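Local coordinates for succinate-semialdehyde dehydrogenase (Streptococcus pyogenes MGAS1882, PDB 4YWU), which probably oxidises succinic semialdehyde to succinate with a nicotinamide dinucleotide cofactor, as a member of the aldehyde dehydrogenase family, at residues Q82-L87 with N132-Q137. Numbering follows the deposited sequence.
Sequences QGEVDL and NFPYYQ. With SSN (4-oxobutanoic acid), chain C.
Near the start of helix 134-148, beside the substrate pocket of this aldehyde dehydrogenase fold, Glu84 reaches across from helix 78-102 and binds backbone N-H groups with its carboxylate. Glu84 OE2 accepts a nearly straight hydrogen bond from Tyr136 N (2.9 Å, 165°) through its anti lone pair, and a weak, bent one from Tyr135 N at 3.0 Å. Two N-H groups thus share one carboxylate oxygen, and the helix dipole would probably help stabilise its charge. With CG of Glu84 anti to the backbone N (chi1 -173°) and the chain extended beyond it, the carboxylate reaches both. Glu84 OE1 lies at the edge of the Phe133 ring, 3.3 Å from Phe133 CD1, and forms a salt bridge with Lys76, which also bonds Asn132 O. One turn on, Leu87 CD2 rests obliquely against the Tyr136 ring, 3.6 Å from Tyr136 CD1.

The bound 4-oxobutanoic acid is succinic semialdehyde, the substrate the enzyme's name implies: its O2 sits at the edge of Phe133 and takes a weak hydrogen bond from Asn132 ND2 (2.6 Å), while Cys263 N also bonds the ligand. Asn132 OD1 accepts a bond from Gln137 NE2. Helix 134-148 follows strand 124-128 of the six-stranded mixed sheet; Glu84 also touches Met70 of helix 63-74, Tyr135 bonds Ser166 of helix 161-173, and Tyr136 OH bonds Ser420 and Arg140.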
loop_
_atom_site.group_PDB
_atom_site.type_symbol
_atom_site.label_atom_id
_atom_site.label_comp_id
_atom_site.label_asym_id
_atom_site.label_seq_id
_atom_site.Cartn_x
_atom_site.Cartn_y
_atom_site.Cartn_z
ATOM N N GLN A 82 18.573 8.120 -25.531
ATOM C CA GLN A 82 17.934 7.339 -26.582
ATOM C C GLN A 82 17.540 5.989 -25.981
ATOM O O GLN A 82 16.476 5.438 -26.283
ATOM C CB GLN A 82 18.893 7.112 -27.747
ATOM C CG GLN A 82 19.222 8.359 -28.523
ATOM C CD GLN A 82 20.188 8.076 -29.643
ATOM O OE1 GLN A 82 21.333 7.700 -29.404
ATOM N NE2 GLN A 82 19.733 8.245 -30.876
ATOM N N GLY A 83 18.414 5.467 -25.126
ATOM C CA GLY A 83 18.146 4.204 -24.475
ATOM C C GLY A 83 16.915 4.342 -23.603
ATOM O O GLY A 83 16.065 3.451 -23.558
ATOM N N GLU A 84 16.812 5.470 -22.908
ATOM C CA GLU A 84 15.665 5.706 -22.054
ATOM C C GLU A 84 14.388 5.618 -22.880
ATOM O O GLU A 84 13.459 4.889 -22.525
ATOM C CB GLU A 84 15.764 7.076 -21.383
ATOM C CG GLU A 84 14.679 7.294 -20.354
ATOM C CD GLU A 84 15.022 8.371 -19.353
ATOM O OE1 GLU A 84 16.217 8.713 -19.229
ATOM O OE2 GLU A 84 14.096 8.862 -18.672
ATOM N N VAL A 85 14.350 6.356 -23.987
ATOM C CA VAL A 85 13.183 6.354 -24.866
ATOM C C VAL A 85 12.826 4.938 -25.317
ATOM O O VAL A 85 11.646 4.597 -25.428
ATOM C CB VAL A 85 13.422 7.233 -26.116
ATOM C CG1 VAL A 85 12.226 7.161 -27.040
ATOM C CG2 VAL A 85 13.664 8.668 -25.701
ATOM N N ASP A 86 13.836 4.115 -25.578
ATOM C CA ASP A 86 13.584 2.744 -26.006
ATOM C C ASP A 86 12.884 1.954 -24.911
ATOM O O ASP A 86 12.032 1.109 -25.192
ATOM C CB ASP A 86 14.886 2.030 -26.372
ATOM C CG ASP A 86 15.548 2.611 -27.602
ATOM O OD1 ASP A 86 14.851 3.261 -28.413
ATOM O OD2 ASP A 86 16.771 2.398 -27.761
ATOM N N LEU A 87 13.254 2.226 -23.664
ATOM C CA LEU A 87 12.658 1.537 -22.528
ATOM C C LEU A 87 11.225 2.016 -22.330
ATOM O O LEU A 87 10.366 1.270 -21.860
ATOM C CB LEU A 87 13.485 1.781 -21.264
ATOM C CG LEU A 87 13.009 1.044 -20.008
ATOM C CD1 LEU A 87 12.760 -0.438 -20.302
ATOM C CD2 LEU A 87 14.052 1.210 -18.925
ATOM N N ASN A 132 16.340 12.231 -12.645
ATOM C CA ASN A 132 17.342 11.313 -13.182
ATOM C C ASN A 132 16.899 10.475 -14.394
ATOM O O ASN A 132 17.737 9.970 -15.141
ATOM C CB ASN A 132 17.897 10.421 -12.063
ATOM C CG ASN A 132 16.894 9.410 -11.559
ATOM O OD1 ASN A 132 15.715 9.720 -11.367
ATOM N ND2 ASN A 132 17.363 8.191 -11.320
ATOM N N PHE A 133 15.593 10.340 -14.594
ATOM C CA PHE A 133 15.037 9.598 -15.728
ATOM C C PHE A 133 13.710 10.252 -16.079
ATOM O O PHE A 133 12.641 9.688 -15.864
ATOM C CB PHE A 133 14.821 8.128 -15.370
ATOM C CG PHE A 133 16.087 7.330 -15.319
ATOM C CD1 PHE A 133 16.774 7.024 -16.485
ATOM C CD2 PHE A 133 16.603 6.892 -14.102
ATOM C CE1 PHE A 133 17.962 6.292 -16.445
ATOM C CE2 PHE A 133 17.790 6.160 -14.047
ATOM C CZ PHE A 133 18.471 5.860 -15.220
ATOM N N PRO A 134 13.776 11.461 -16.646
ATOM C CA PRO A 134 12.624 12.269 -17.050
ATOM C C PRO A 134 11.449 11.499 -17.641
ATOM O O PRO A 134 10.321 11.625 -17.167
ATOM C CB PRO A 134 13.231 13.252 -18.043
ATOM C CG PRO A 134 14.606 13.455 -17.488
ATOM C CD PRO A 134 15.028 12.047 -17.157
ATOM N N TYR A 135 11.709 10.707 -18.674
ATOM C CA TYR A 135 10.644 9.952 -19.323
ATOM C C TYR A 135 10.336 8.611 -18.672
ATOM O O TYR A 135 9.182 8.305 -18.398
ATOM C CB TYR A 135 10.970 9.770 -20.812
ATOM C CG TYR A 135 10.417 10.892 -21.664
ATOM C CD1 TYR A 135 10.642 12.229 -21.327
ATOM C CD2 TYR A 135 9.623 10.623 -22.775
ATOM C CE1 TYR A 135 10.086 13.269 -22.072
ATOM C CE2 TYR A 135 9.060 11.656 -23.529
ATOM C CZ TYR A 135 9.294 12.977 -23.171
ATOM O OH TYR A 135 8.726 14.002 -23.907
ATOM N N TYR A 136 11.368 7.817 -18.425
ATOM C CA TYR A 136 11.209 6.508 -17.806
ATOM C C TYR A 136 10.378 6.597 -16.522
ATOM O O TYR A 136 9.431 5.833 -16.334
ATOM C CB TYR A 136 12.595 5.923 -17.506
ATOM C CG TYR A 136 12.578 4.733 -16.584
ATOM C CD1 TYR A 136 12.067 3.504 -17.005
ATOM C CD2 TYR A 136 13.048 4.841 -15.272
ATOM C CE1 TYR A 136 12.020 2.411 -16.142
ATOM C CE2 TYR A 136 13.004 3.756 -14.399
ATOM C CZ TYR A 136 12.486 2.544 -14.840
ATOM O OH TYR A 136 12.410 1.476 -13.974
ATOM N N GLN A 137 10.727 7.541 -15.651
ATOM C CA GLN A 137 10.012 7.720 -14.391
ATOM C C GLN A 137 8.523 7.909 -14.633
ATOM O O GLN A 137 7.701 7.288 -13.964
ATOM C CB GLN A 137 10.562 8.931 -13.615
ATOM C CG GLN A 137 12.014 8.793 -13.120
ATOM C CD GLN A 137 12.213 7.632 -12.147
ATOM O OE1 GLN A 137 11.253 6.974 -11.734
ATOM N NE2 GLN A 137 13.464 7.383 -11.773
HETATM C C1 SSN C . 16.408 4.833 -10.605
HETATM O O1 SSN C . 16.876 3.684 -10.865
HETATM C C2 SSN C . 14.911 5.100 -10.554
HETATM O O2 SSN C . 17.190 5.783 -10.381
HETATM C C3 SSN C . 14.472 5.574 -9.174
HETATM C C4 SSN C . 13.458 4.576 -8.623
HETATM O O4 SSN C . 13.416 4.247 -7.441
#